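Local coordinates for probable ss-1,3-N-acetylglucosaminyltransferase (Staphylococcus aureus subsp. aureus N315, PDB 6HNQ), which is a probable glycosyltransferase of family 2, built on a GT-A catalytic fold that is followed by a helical C-terminal part, at residues Asn186-Lys191 and Ile204-Asn209. Residues are numbered along the deposited sequence; the frame is centred on the assembly and turned at random.
Sequences NKIKFK and IEFLMN
Ile-188 pushes its side chain against the flank of helix 198-207, between Glu-205 and Phe-206. From CB, which faces the helix, the methyl CG2 lies equally near Glu-205 CB and OE1, 4.1 Å from each, as the two side chains pass in opposite directions. The other branch, CG1, stands beside the backbone N (chi1 -51°) and continues extended to CD1, which settles 3.8 Å from Phe-206 CA and also lies by Glu-205 O. The same methyl reaches Phe-206 CD2 at 4.2 Å, approaching that ring obliquely, while Phe-178 meets the Phe-206 ring edge-to-face. Ile-188 also touches Phe-202, one turn earlier on the helix. The loop 186-191 leads from helix 180-185, which closes in a Schellman motif at Lys-187, along the side of helix 198-207 within the GT-A domain. No hydrogen bond joins the two segments. Beyond Ile-188, Lys-191 bends at chi2 (-54°) and crosses the Glu-205 side chain at about a right angle; its NZ stays 4.4 Å from Glu-205 OE1, too far for a salt bridge, although the opposite charges probably attract. The amides of Asn-186 and Asn-209 meet at a slant, their planes 43° apart. Asn-209 ND2 donates a nearly straight bond of 2.7 Å to Glu-205 O, which fixes the rotation of its amide, and Asn-186 ND2 is bonded to Val-182 O. With both ND2 groups bonded elsewhere, Asn-186 OD1 and Asn-209 OD1, two acceptors, come within 3.4 Å of each other without a bond.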
loop_
_atom_site.group_PDB
_atom_site.type_symbol
_atom_site.label_atom_id
_atom_site.label_comp_id
_atom_site.label_asym_id
_atom_site.label_seq_id
_atom_site.Cartn_x
_atom_site.Cartn_y
_atom_site.Cartn_z
ATOM N N ASN A 186 -22.633 -32.409 -25.488
ATOM C CA ASN A 186 -22.770 -31.197 -24.641
ATOM C C ASN A 186 -22.860 -29.950 -25.530
ATOM O O ASN A 186 -22.945 -28.848 -24.982
ATOM C CB ASN A 186 -21.636 -31.139 -23.611
ATOM C CG ASN A 186 -21.693 -32.325 -22.667
ATOM O OD1 ASN A 186 -22.597 -32.429 -21.863
ATOM N ND2 ASN A 186 -20.726 -33.217 -22.732
ATOM N N LYS A 187 -22.833 -30.117 -26.850
ATOM C CA LYS A 187 -22.988 -29.002 -27.828
ATOM C C LYS A 187 -21.988 -27.895 -27.468
ATOM O O LYS A 187 -22.401 -26.729 -27.355
ATOM C CB LYS A 187 -24.430 -28.484 -27.834
ATOM C CG LYS A 187 -25.493 -29.557 -28.048
ATOM C CD LYS A 187 -26.905 -29.090 -27.860
ATOM C CE LYS A 187 -27.894 -30.238 -27.810
ATOM N N ILE A 188 -20.715 -28.260 -27.304
ATOM C CA ILE A 188 -19.624 -27.305 -26.966
ATOM C C ILE A 188 -19.146 -26.669 -28.267
ATOM O O ILE A 188 -18.685 -27.405 -29.153
ATOM C CB ILE A 188 -18.477 -28.008 -26.213
ATOM C CG1 ILE A 188 -18.987 -28.829 -25.018
ATOM C CG2 ILE A 188 -17.419 -26.994 -25.802
ATOM C CD1 ILE A 188 -17.884 -29.474 -24.211
ATOM N N LYS A 189 -19.272 -25.352 -28.368
ATOM C CA LYS A 189 -18.828 -24.538 -29.527
ATOM C C LYS A 189 -17.916 -23.431 -29.004
ATOM O O LYS A 189 -18.109 -23.007 -27.852
ATOM C CB LYS A 189 -20.028 -23.914 -30.251
ATOM C CG LYS A 189 -21.108 -24.876 -30.724
ATOM C CD LYS A 189 -22.214 -24.138 -31.485
ATOM C CE LYS A 189 -23.210 -25.049 -32.174
ATOM N NZ LYS A 189 -24.244 -25.545 -31.234
ATOM N N PHE A 190 -16.987 -22.954 -29.828
ATOM C CA PHE A 190 -16.196 -21.741 -29.528
ATOM C C PHE A 190 -17.150 -20.546 -29.588
ATOM O O PHE A 190 -17.979 -20.482 -30.519
ATOM C CB PHE A 190 -15.028 -21.595 -30.508
ATOM C CG PHE A 190 -13.987 -22.677 -30.375
ATOM C CD1 PHE A 190 -14.109 -23.872 -31.062
ATOM C CD2 PHE A 190 -12.885 -22.501 -29.550
ATOM C CE1 PHE A 190 -13.145 -24.860 -30.934
ATOM C CE2 PHE A 190 -11.921 -23.493 -29.427
ATOM C CZ PHE A 190 -12.060 -24.666 -30.115
ATOM N N LYS A 191 -17.074 -19.646 -28.608
ATOM C CA LYS A 191 -17.944 -18.438 -28.590
ATOM C C LYS A 191 -17.228 -17.304 -29.320
ATOM O O LYS A 191 -15.990 -17.414 -29.523
ATOM C CB LYS A 191 -18.346 -17.997 -27.183
ATOM C CG LYS A 191 -18.932 -19.070 -26.272
ATOM C CD LYS A 191 -20.118 -19.836 -26.827
ATOM C CE LYS A 191 -20.705 -20.785 -25.812
ATOM N NZ LYS A 191 -21.306 -21.959 -26.491
ATOM N N ILE A 204 -12.307 -25.135 -20.691
ATOM C CA ILE A 204 -12.982 -25.172 -19.358
ATOM C C ILE A 204 -14.322 -25.890 -19.529
ATOM O O ILE A 204 -14.603 -26.772 -18.721
ATOM C CB ILE A 204 -13.139 -23.768 -18.746
ATOM C CG1 ILE A 204 -11.790 -23.162 -18.337
ATOM C CG2 ILE A 204 -14.111 -23.809 -17.582
ATOM C CD1 ILE A 204 -11.256 -23.658 -17.051
ATOM N N GLU A 205 -15.112 -25.532 -20.537
ATOM C CA GLU A 205 -16.440 -26.170 -20.770
ATOM C C GLU A 205 -16.213 -27.671 -20.945
ATOM O O GLU A 205 -16.968 -28.466 -20.382
ATOM C CB GLU A 205 -17.169 -25.531 -21.953
ATOM C CG GLU A 205 -17.914 -24.268 -21.559
ATOM C CD GLU A 205 -18.606 -23.485 -22.668
ATOM O OE1 GLU A 205 -18.127 -23.501 -23.806
ATOM O OE2 GLU A 205 -19.620 -22.825 -22.377
ATOM N N PHE A 206 -15.166 -28.049 -21.659
ATOM C CA PHE A 206 -14.854 -29.465 -21.939
ATOM C C PHE A 206 -14.472 -30.173 -20.632
ATOM O O PHE A 206 -14.981 -31.280 -20.376
ATOM C CB PHE A 206 -13.736 -29.577 -22.977
ATOM C CG PHE A 206 -13.563 -30.979 -23.478
ATOM C CD1 PHE A 206 -12.814 -31.895 -22.754
ATOM C CD2 PHE A 206 -14.198 -31.402 -24.635
ATOM C CE1 PHE A 206 -12.677 -33.201 -23.200
ATOM C CE2 PHE A 206 -14.047 -32.701 -25.081
ATOM C CZ PHE A 206 -13.290 -33.598 -24.358
ATOM N N LEU A 207 -13.566 -29.569 -19.853
ATOM C CA LEU A 207 -13.074 -30.124 -18.573
ATOM C C LEU A 207 -14.261 -30.322 -17.620
ATOM O O LEU A 207 -14.312 -31.361 -16.951
ATOM C CB LEU A 207 -12.055 -29.171 -17.952
ATOM C CG LEU A 207 -10.667 -29.208 -18.577
ATOM C CD1 LEU A 207 -9.825 -28.038 -18.064
ATOM C CD2 LEU A 207 -9.978 -30.547 -18.319
ATOM N N MET A 208 -15.191 -29.373 -17.583
ATOM C CA MET A 208 -16.341 -29.415 -16.656
ATOM C C MET A 208 -17.386 -30.428 -17.139
ATOM O O MET A 208 -18.338 -30.697 -16.369
ATOM C CB MET A 208 -16.977 -28.030 -16.508
ATOM C CG MET A 208 -16.063 -27.005 -15.843
ATOM S SD MET A 208 -15.484 -27.490 -14.179
ATOM C CE MET A 208 -13.870 -28.132 -14.594
ATOM N N ASN A 209 -17.220 -31.019 -18.324
ATOM C CA ASN A 209 -18.196 -31.997 -18.875
ATOM C C ASN A 209 -17.510 -33.336 -19.148
ATOM O O ASN A 209 -18.119 -34.165 -19.831
ATOM C CB ASN A 209 -18.917 -31.450 -20.109
ATOM C CG ASN A 209 -19.919 -30.376 -19.748
ATOM O OD1 ASN A 209 -21.076 -30.656 -19.454
ATOM N ND2 ASN A 209 -19.478 -29.136 -19.710
#